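Local atomic coordinates of universal stress protein (Archaeoglobus fulgidus, PDB entry 6HCD), a protein that is of unknown function but belongs to the universal stress protein A family, whose members are generally linked to survival under stress. Residues Ala49-Pro63 with Glu90-Glu104. Numbering follows the deposited sequence.
Sequences ARLRGVPVYVVHSLP and EGAEGEEHLLVRGKE
Strands 56-62 and 94-100 are the parallel pair of a beta-alpha-beta unit, joined through helix 70-89. Strand 94-100 adds to the side of 56-62 away from strand 27-30. Backbone hydrogen bonds run up the ladder: Val-56 N gives to Glu-93 O at 2.7 Å, and Val-58 N to Glu-95 O at 2.9 Å.

On one face of this pair, Tyr-57, Glu-95 and His-97 cluster, and Phe-112 of helix 105-115 packs against Tyr-57 and His-97. His-97 NE2 lies over one face of the Tyr-57 ring, 3.8 Å from Tyr-57 CG, with the ring planes 35° apart. The same NE2 donates to Glu-95 OE1 at 2.8 Å, in the imidazole plane and on the anti lone pair. The Glu-95 chain runs extended alongside the tyrosine, its carboxylate turned 24° from that ring. Without the tyrosine ring, an alanine here is likely to open a gap under the His-97 imidazole and leave the Glu-95 chain without the ring it lies against.

At the C-terminal end of helix 36-52, Arg-50 NH1 hydrogen-bonds Glu-90 O at 2.7 Å. A water joins NH1 to Glu-90 OE1.

At the far end, a water links Ser-61 OG to Lys-103 O, and the same OG hydrogen-bonds Asp-108 of helix 105-115. The His-97 to Glu-95 hydrogen bond, with the tyrosine ring, probably limits the rotation of the imidazole, and the nearby carboxylate would tend to favour its protonated form.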
ATOM      1  N   ALA A  49     -10.751  -1.150   8.746  1.00 17.17           N
ATOM      2  CA  ALA A  49     -12.208  -1.224   8.656  1.00 20.12           C
ATOM      3  C   ALA A  49     -12.851  -0.704   9.952  1.00 19.38           C
ATOM      4  O   ALA A  49     -13.825   0.037   9.890  1.00 20.05           O
ATOM      5  CB  ALA A  49     -12.626  -2.649   8.374  1.00 20.04           C
ATOM      6  N   ARG A  50     -12.313  -1.119  11.110  1.00 15.02           N
ATOM      7  CA  ARG A  50     -12.788  -0.670  12.432  1.00 22.14           C
ATOM      8  C   ARG A  50     -12.668   0.851  12.558  1.00 21.34           C
ATOM      9  O   ARG A  50     -13.569   1.496  13.057  1.00 21.70           O
ATOM     10  CB  ARG A  50     -11.973  -1.287  13.569  1.00 25.75           C
ATOM     11  CG  ARG A  50     -12.352  -2.724  13.906  1.00 37.14           C
ATOM     12  CD  ARG A  50     -11.711  -3.183  15.212  1.00 44.49           C
ATOM     13  NE  ARG A  50     -10.393  -2.626  15.490  1.00 41.90           N
ATOM     14  CZ  ARG A  50      -9.235  -3.274  15.338  1.00 33.27           C
ATOM     15  NH1 ARG A  50      -9.220  -4.523  14.890  1.00 27.53           N
ATOM     16  NH2 ARG A  50      -8.113  -2.666  15.687  1.00 24.85           N
ATOM     17  N   LEU A  51     -11.522   1.397  12.147  1.00 15.93           N
ATOM     18  CA  LEU A  51     -11.266   2.835  12.227  1.00 20.65           C
ATOM     19  C   LEU A  51     -12.260   3.609  11.354  1.00 17.83           C
ATOM     20  O   LEU A  51     -12.743   4.655  11.769  1.00 20.39           O
ATOM     21  CB  LEU A  51      -9.827   3.127  11.791  1.00 19.47           C
ATOM     22  CG  LEU A  51      -8.733   2.685  12.756  1.00 24.17           C
ATOM     23  CD1 LEU A  51      -7.372   2.815  12.103  1.00 21.59           C
ATOM     24  CD2 LEU A  51      -8.793   3.488  14.048  1.00 26.45           C
ATOM     25  N   ARG A  52     -12.567   3.080  10.162  1.00 17.72           N
ATOM     26  CA  ARG A  52     -13.348   3.797   9.159  1.00 20.42           C
ATOM     27  C   ARG A  52     -14.841   3.482   9.290  1.00 29.10           C
ATOM     28  O   ARG A  52     -15.657   4.210   8.742  1.00 18.61           O
ATOM     29  CB  ARG A  52     -12.837   3.459   7.757  1.00 22.27           C
ATOM     30  CG  ARG A  52     -11.421   3.944   7.481  1.00 16.96           C
ATOM     31  CD  ARG A  52     -10.818   3.254   6.273  1.00 15.31           C
ATOM     32  NE  ARG A  52      -9.424   3.588   6.064  1.00 14.91           N
ATOM     33  CZ  ARG A  52      -8.987   4.671   5.437  1.00 14.95           C
ATOM     34  NH1 ARG A  52      -9.841   5.573   4.984  1.00 16.85           N
ATOM     35  NH2 ARG A  52      -7.695   4.831   5.242  1.00 14.99           N
ATOM     36  N   GLY A  53     -15.189   2.399  10.001  1.00 15.92           N
ATOM     37  CA  GLY A  53     -16.574   1.938  10.141  1.00 17.11           C
ATOM     38  C   GLY A  53     -17.149   1.404   8.838  1.00 17.10           C
ATOM     39  O   GLY A  53     -18.291   1.710   8.480  1.00 17.97           O
ATOM     40  N   VAL A  54     -16.354   0.598   8.121  1.00 16.19           N
ATOM     41  CA  VAL A  54     -16.778  -0.027   6.867  1.00 15.23           C
ATOM     42  C   VAL A  54     -16.502  -1.526   6.959  1.00 16.80           C
ATOM     43  O   VAL A  54     -15.684  -1.966   7.772  1.00 13.04           O
ATOM     44  CB  VAL A  54     -16.078   0.615   5.653  1.00 20.35           C
ATOM     45  CG1 VAL A  54     -16.286   2.126   5.619  1.00 17.88           C
ATOM     46  CG2 VAL A  54     -14.594   0.296   5.623  1.00 14.32           C
ATOM     47  N   PRO A  55     -17.193  -2.351   6.148  1.00 17.06           N
ATOM     48  CA  PRO A  55     -16.924  -3.784   6.115  1.00 18.82           C
ATOM     49  C   PRO A  55     -15.656  -4.119   5.317  1.00 15.95           C
ATOM     50  O   PRO A  55     -15.161  -3.288   4.513  1.00 12.17           O
ATOM     51  CB  PRO A  55     -18.163  -4.367   5.422  1.00 24.25           C
ATOM     52  CG  PRO A  55     -18.668  -3.248   4.532  1.00 23.27           C
ATOM     53  CD  PRO A  55     -18.283  -1.961   5.237  1.00 24.52           C
ATOM     54  N   VAL A  56     -15.156  -5.339   5.550  1.00 13.87           N
ATOM     55  CA  VAL A  56     -14.068  -5.909   4.791  1.00 13.74           C
ATOM     56  C   VAL A  56     -14.645  -6.915   3.789  1.00 13.65           C
ATOM     57  O   VAL A  56     -15.344  -7.839   4.175  1.00 12.94           O
ATOM     58  CB  VAL A  56     -13.028  -6.581   5.709  1.00 14.04           C
ATOM     59  CG1 VAL A  56     -11.899  -7.195   4.903  1.00 15.76           C
ATOM     60  CG2 VAL A  56     -12.479  -5.606   6.749  1.00 12.90           C
ATOM     61  N   TYR A  57     -14.308  -6.752   2.510  1.00 11.73           N
ATOM     62  CA  TYR A  57     -14.609  -7.742   1.485  1.00 11.72           C
ATOM     63  C   TYR A  57     -13.340  -8.554   1.224  1.00 12.86           C
ATOM     64  O   TYR A  57     -12.363  -8.012   0.739  1.00 10.77           O
ATOM     65  CB  TYR A  57     -15.063  -7.080   0.183  1.00 13.27           C
ATOM     66  CG  TYR A  57     -16.424  -6.437   0.197  1.00 14.31           C
ATOM     67  CD1 TYR A  57     -17.192  -6.339   1.351  1.00 14.82           C
ATOM     68  CD2 TYR A  57     -16.924  -5.865  -0.968  1.00 18.91           C
ATOM     69  CE1 TYR A  57     -18.434  -5.719   1.343  1.00 23.58           C
ATOM     70  CE2 TYR A  57     -18.159  -5.237  -0.990  1.00 16.28           C
ATOM     71  CZ  TYR A  57     -18.912  -5.162   0.168  1.00 21.90           C
ATOM     72  OH  TYR A  57     -20.129  -4.558   0.144  1.00 21.62           O
ATOM     73  N   VAL A  58     -13.377  -9.848   1.564  1.00 11.87           N
ATOM     74  CA  VAL A  58     -12.245 -10.719   1.383  1.00 11.98           C
ATOM     75  C   VAL A  58     -12.405 -11.421   0.035  1.00 12.98           C
ATOM     76  O   VAL A  58     -13.433 -12.067  -0.202  1.00 12.92           O
ATOM     77  CB  VAL A  58     -12.134 -11.759   2.517  1.00 13.63           C
ATOM     78  CG1 VAL A  58     -10.864 -12.555   2.390  1.00 18.03           C
ATOM     79  CG2 VAL A  58     -12.217 -11.143   3.898  1.00 16.19           C
ATOM     80  N   VAL A  59     -11.381 -11.318  -0.821  1.00 11.78           N
ATOM     81  CA  VAL A  59     -11.476 -11.874  -2.173  1.00 12.88           C
ATOM     82  C   VAL A  59     -10.371 -12.900  -2.405  1.00 12.66           C
ATOM     83  O   VAL A  59      -9.241 -12.781  -1.871  1.00 12.56           O
ATOM     84  CB  VAL A  59     -11.429 -10.787  -3.251  1.00 14.65           C
ATOM     85  CG1 VAL A  59     -12.568  -9.811  -3.052  1.00 16.62           C
ATOM     86  CG2 VAL A  59     -10.093 -10.060  -3.276  1.00 21.89           C
ATOM     87  N   HIS A  60     -10.720 -13.906  -3.208  1.00 12.87           N
ATOM     88  CA  HIS A  60      -9.774 -14.826  -3.804  1.00 17.86           C
ATOM     89  C   HIS A  60     -10.245 -15.125  -5.234  1.00 13.51           C
ATOM     90  O   HIS A  60     -11.418 -15.366  -5.434  1.00 13.94           O
ATOM     91  CB  HIS A  60      -9.640 -16.119  -2.992  1.00 17.38           C
ATOM     92  CG  HIS A  60      -8.587 -17.012  -3.544  1.00 19.24           C
ATOM     93  ND1 HIS A  60      -7.274 -16.944  -3.129  1.00 26.18           N
ATOM     94  CD2 HIS A  60      -8.640 -17.980  -4.485  1.00 27.11           C
ATOM     95  CE1 HIS A  60      -6.556 -17.845  -3.781  1.00 24.84           C
ATOM     96  NE2 HIS A  60      -7.375 -18.494  -4.627  1.00 22.23           N
ATOM     97  N   SER A  61      -9.305 -15.120  -6.185  1.00 16.01           N
ATOM     98  CA  SER A  61      -9.567 -15.209  -7.614  1.00 20.02           C
ATOM     99  C   SER A  61      -9.072 -16.544  -8.179  1.00 19.95           C
ATOM    100  O   SER A  61      -7.933 -16.923  -7.929  1.00 20.49           O
ATOM    101  CB  SER A  61      -8.913 -14.059  -8.325  1.00 22.54           C
ATOM    102  OG  SER A  61      -8.979 -14.232  -9.739  1.00 18.92           O
ATOM    103  N   LEU A  62      -9.926 -17.225  -8.956  1.00 17.62           N
ATOM    104  CA  LEU A  62      -9.564 -18.388  -9.795  1.00 20.50           C
ATOM    105  C   LEU A  62     -10.071 -18.164 -11.218  1.00 21.62           C
ATOM    106  O   LEU A  62     -11.103 -17.526 -11.403  1.00 24.17           O
ATOM    107  CB  LEU A  62     -10.210 -19.659  -9.233  1.00 24.06           C
ATOM    108  CG  LEU A  62      -9.907 -19.982  -7.773  1.00 36.77           C
ATOM    109  CD1 LEU A  62     -10.888 -21.000  -7.264  1.00 32.46           C
ATOM    110  CD2 LEU A  62      -8.475 -20.452  -7.622  1.00 48.07           C
ATOM    111  N   PRO A  63      -9.397 -18.697 -12.271  1.00 35.46           N
ATOM    112  CA  PRO A  63      -9.872 -18.523 -13.651  1.00 50.57           C
ATOM    113  C   PRO A  63     -11.232 -19.179 -13.944  1.00 33.20           C
ATOM    114  O   PRO A  63     -12.133 -18.514 -14.472  1.00 36.14           O
ATOM    115  CB  PRO A  63      -8.778 -19.156 -14.522  1.00 73.47           C
ATOM    116  CG  PRO A  63      -7.570 -19.249 -13.615  1.00 39.11           C
ATOM    117  CD  PRO A  63      -8.126 -19.431 -12.211  1.00 41.32           C
ATOM    118  N   GLU A  90     -11.411  -9.848  14.992  1.00 18.58           N
ATOM    119  CA  GLU A  90     -10.731  -8.553  15.157  1.00 20.84           C
ATOM    120  C   GLU A  90     -11.736  -7.392  15.265  1.00 26.95           C
ATOM    121  O   GLU A  90     -11.336  -6.221  15.225  1.00 27.15           O
ATOM    122  CB  GLU A  90      -9.756  -8.324  13.996  1.00 22.40           C
ATOM    123  CG  GLU A  90      -8.568  -9.274  14.026  1.00 20.64           C
ATOM    124  CD  GLU A  90      -7.627  -9.059  15.204  1.00 18.35           C
ATOM    125  OE1 GLU A  90      -7.302  -7.889  15.470  1.00 28.91           O
ATOM    126  OE2 GLU A  90      -7.225 -10.059  15.849  1.00 31.50           O
ATOM    127  N   GLY A  91     -13.032  -7.702  15.354  1.00 24.09           N
ATOM    128  CA  GLY A  91     -14.058  -6.714  15.666  1.00 26.81           C
ATOM    129  C   GLY A  91     -14.556  -5.923  14.467  1.00 29.75           C
ATOM    130  O   GLY A  91     -15.134  -4.856  14.640  1.00 23.48           O
ATOM    131  N   ALA A  92     -14.368  -6.453  13.258  1.00 21.79           N
ATOM    132  CA  ALA A  92     -14.858  -5.811  12.023  1.00 27.09           C
ATOM    133  C   ALA A  92     -15.896  -6.721  11.350  1.00 21.25           C
ATOM    134  O   ALA A  92     -15.985  -7.908  11.634  1.00 24.64           O
ATOM    135  CB  ALA A  92     -13.703  -5.500  11.097  1.00 25.50           C
ATOM    136  N   GLU A  93     -16.672  -6.137  10.445  1.00 22.20           N
ATOM    137  CA  GLU A  93     -17.647  -6.849   9.631  1.00 26.70           C
ATOM    138  C   GLU A  93     -16.925  -7.332   8.372  1.00 21.92           C
ATOM    139  O   GLU A  93     -16.212  -6.554   7.738  1.00 16.30           O
ATOM    140  CB  GLU A  93     -18.816  -5.913   9.313  1.00 35.21           C
ATOM    141  CG  GLU A  93     -19.928  -6.534   8.488  1.00119.48           C
ATOM    142  CD  GLU A  93     -20.948  -5.531   7.972  1.00135.58           C
ATOM    143  OE1 GLU A  93     -21.593  -5.823   6.949  1.00 57.93           O
ATOM    144  OE2 GLU A  93     -21.117  -4.467   8.611  1.00 67.95           O
ATOM    145  N   GLY A  94     -17.102  -8.613   8.021  1.00 14.86           N
ATOM    146  CA  GLY A  94     -16.446  -9.217   6.839  1.00 17.46           C
ATOM    147  C   GLY A  94     -17.418 -10.005   5.964  1.00 18.74           C
ATOM    148  O   GLY A  94     -18.346 -10.611   6.469  1.00 18.49           O
ATOM    149  N   GLU A  95     -17.190  -9.978   4.647  1.00 18.38           N
ATOM    150  CA  GLU A  95     -17.924 -10.753   3.643  1.00 17.91           C
ATOM    151  C   GLU A  95     -16.940 -11.496   2.735  1.00 21.39           C
ATOM    152  O   GLU A  95     -15.927 -10.937   2.346  1.00 16.43           O
ATOM    153  CB  GLU A  95     -18.715  -9.860   2.681  1.00 23.29           C
ATOM    154  CG  GLU A  95     -19.753  -8.983   3.330  1.00 39.63           C
ATOM    155  CD  GLU A  95     -20.533  -8.153   2.319  1.00 33.64           C
ATOM    156  OE1 GLU A  95     -20.347  -8.353   1.082  1.00 21.92           O
ATOM    157  OE2 GLU A  95     -21.319  -7.297   2.765  1.00 51.37           O
ATOM    158  N   GLU A  96     -17.283 -12.735   2.368  1.00 14.60           N
ATOM    159  CA  GLU A  96     -16.523 -13.525   1.403  1.00 14.05           C
ATOM    160  C   GLU A  96     -16.974 -13.183  -0.024  1.00 13.69           C
ATOM    161  O   GLU A  96     -18.171 -13.129  -0.288  1.00 15.76           O
ATOM    162  CB  GLU A  96     -16.820 -15.020   1.533  1.00 21.38           C
ATOM    163  CG  GLU A  96     -16.691 -15.567   2.934  1.00 21.84           C
ATOM    164  CD  GLU A  96     -17.072 -17.027   3.028  1.00 32.92           C
ATOM    165  OE1 GLU A  96     -16.999 -17.741   2.003  1.00 29.04           O
ATOM    166  OE2 GLU A  96     -17.444 -17.442   4.139  1.00 29.53           O
ATOM    167  N   HIS A  97     -16.009 -13.053  -0.932  1.00 12.27           N
ATOM    168  CA  HIS A  97     -16.257 -12.854  -2.348  1.00 14.23           C
ATOM    169  C   HIS A  97     -15.285 -13.706  -3.170  1.00 15.18           C
ATOM    170  O   HIS A  97     -14.158 -13.294  -3.478  1.00 13.11           O
ATOM    171  CB  HIS A  97     -16.142 -11.367  -2.694  1.00 17.31           C
ATOM    172  CG  HIS A  97     -17.228 -10.544  -2.096  1.00 15.56           C
ATOM    173  ND1 HIS A  97     -18.402 -10.268  -2.772  1.00 20.38           N
ATOM    174  CD2 HIS A  97     -17.338  -9.963  -0.881  1.00 17.34           C
ATOM    175  CE1 HIS A  97     -19.177  -9.527  -2.004  1.00 24.74           C
ATOM    176  NE2 HIS A  97     -18.560  -9.347  -0.827  1.00 33.42           N
ATOM    177  N   LEU A  98     -15.708 -14.926  -3.488  1.00 13.55           N
ATOM    178  CA  LEU A  98     -14.939 -15.792  -4.387  1.00 13.87           C
ATOM    179  C   LEU A  98     -15.154 -15.281  -5.803  1.00 13.26           C
ATOM    180  O   LEU A  98     -16.297 -15.053  -6.187  1.00 14.97           O
ATOM    181  CB  LEU A  98     -15.431 -17.238  -4.246  1.00 17.58           C
ATOM    182  CG  LEU A  98     -14.747 -18.258  -5.155  1.00 17.55           C
ATOM    183  CD1 LEU A  98     -13.282 -18.408  -4.786  1.00 17.54           C
ATOM    184  CD2 LEU A  98     -15.464 -19.595  -5.094  1.00 22.69           C
ATOM    185  N   LEU A  99     -14.063 -15.105  -6.555  1.00 14.74           N
ATOM    186  CA  LEU A  99     -14.133 -14.601  -7.926  1.00 19.78           C
ATOM    187  C   LEU A  99     -13.654 -15.688  -8.894  1.00 18.00           C
ATOM    188  O   LEU A  99     -12.478 -16.046  -8.923  1.00 17.76           O
ATOM    189  CB  LEU A  99     -13.284 -13.334  -8.063  1.00 17.40           C
ATOM    190  CG  LEU A  99     -13.585 -12.204  -7.081  1.00 20.72           C
ATOM    191  CD1 LEU A  99     -12.592 -11.070  -7.245  1.00 19.04           C
ATOM    192  CD2 LEU A  99     -15.014 -11.704  -7.231  1.00 21.15           C
ATOM    193  N   VAL A 100     -14.587 -16.187  -9.708  1.00 17.97           N
ATOM    194  CA  VAL A 100     -14.280 -17.083 -10.803  1.00 15.86           C
ATOM    195  C   VAL A 100     -14.899 -16.462 -12.058  1.00 15.88           C
ATOM    196  O   VAL A 100     -16.072 -16.641 -12.331  1.00 16.65           O
ATOM    197  CB  VAL A 100     -14.784 -18.511 -10.523  1.00 17.82           C
ATOM    198  CG1 VAL A 100     -14.334 -19.470 -11.600  1.00 22.02           C
ATOM    199  CG2 VAL A 100     -14.320 -19.013  -9.166  1.00 20.40           C
ATOM    200  N   ARG A 101     -14.097 -15.663 -12.763  1.00 17.86           N
ATOM    201  CA  ARG A 101     -14.584 -14.687 -13.736  1.00 26.11           C
ATOM    202  C   ARG A 101     -13.757 -14.727 -15.031  1.00 32.27           C
ATOM    203  O   ARG A 101     -13.862 -13.816 -15.865  1.00 21.21           O
ATOM    204  CB  ARG A 101     -14.503 -13.284 -13.118  1.00 20.90           C
ATOM    205  CG  ARG A 101     -15.153 -13.166 -11.750  1.00 28.82           C
ATOM    206  CD  ARG A 101     -15.691 -11.778 -11.464  1.00 28.26           C
ATOM    207  NE  ARG A 101     -14.646 -10.774 -11.355  1.00 19.34           N
ATOM    208  CZ  ARG A 101     -14.852  -9.502 -11.022  1.00 30.03           C
ATOM    209  NH1 ARG A 101     -16.094  -9.058 -10.910  1.00 18.75           N
ATOM    210  NH2 ARG A 101     -13.821  -8.691 -10.806  1.00 18.29           N
ATOM    211  N   GLY A 102     -12.948 -15.776 -15.206  1.00 19.68           N
ATOM    212  CA  GLY A 102     -12.120 -15.952 -16.397  1.00 25.96           C
ATOM    213  C   GLY A 102     -10.986 -14.943 -16.505  1.00 27.06           C
ATOM    214  O   GLY A 102     -10.497 -14.711 -17.587  1.00 23.72           O
ATOM    215  N   LYS A 103     -10.543 -14.369 -15.379  1.00 24.67           N
ATOM    216  CA  LYS A 103      -9.467 -13.372 -15.373  1.00 23.62           C
ATOM    217  C   LYS A 103      -8.259 -13.900 -14.601  1.00 22.70           C
ATOM    218  O   LYS A 103      -8.379 -14.837 -13.809  1.00 23.76           O
ATOM    219  CB  LYS A 103      -9.961 -12.077 -14.724  1.00 25.57           C
ATOM    220  CG  LYS A 103     -11.049 -11.356 -15.501  1.00 28.31           C
ATOM    221  CD  LYS A 103     -11.529 -10.088 -14.821  1.00 41.32           C
ATOM    222  CE  LYS A 103     -12.529  -9.319 -15.654  1.00 34.81           C
ATOM    223  NZ  LYS A 103     -13.030  -8.134 -14.918  1.00 60.98           N
ATOM    224  N   GLU A 104      -7.100 -13.287 -14.849  1.00 27.06           N
ATOM    225  CA  GLU A 104      -5.919 -13.515 -14.026  1.00 23.39           C
ATOM    226  C   GLU A 104      -6.153 -12.836 -12.678  1.00 19.55           C
ATOM    227  O   GLU A 104      -6.794 -11.783 -12.622  1.00 17.78           O
ATOM    228  CB  GLU A 104      -4.666 -12.954 -14.701  1.00 39.02           C
ATOM    229  CG  GLU A 104      -4.358 -13.544 -16.071  1.00 51.00           C
ATOM    230  CD  GLU A 104      -3.921 -14.998 -16.081  1.00 38.87           C
ATOM    231  OE1 GLU A 104      -3.590 -15.541 -15.000  1.00 44.35           O
ATOM    232  OE2 GLU A 104      -3.903 -15.590 -17.177  1.00 98.17           O
TER
HETATM  233  O   HOH W   1      -6.967  -5.652  13.758  1.00 20.33           O
HETATM  234  O   HOH W   2     -16.565  -3.307  10.018  1.00 21.70           O
HETATM  235  O   HOH W   3      -7.837 -15.949 -11.382  1.00 24.58           O
HETATM  236  O   HOH W   4     -11.376 -14.958 -12.501  1.00 12.84           O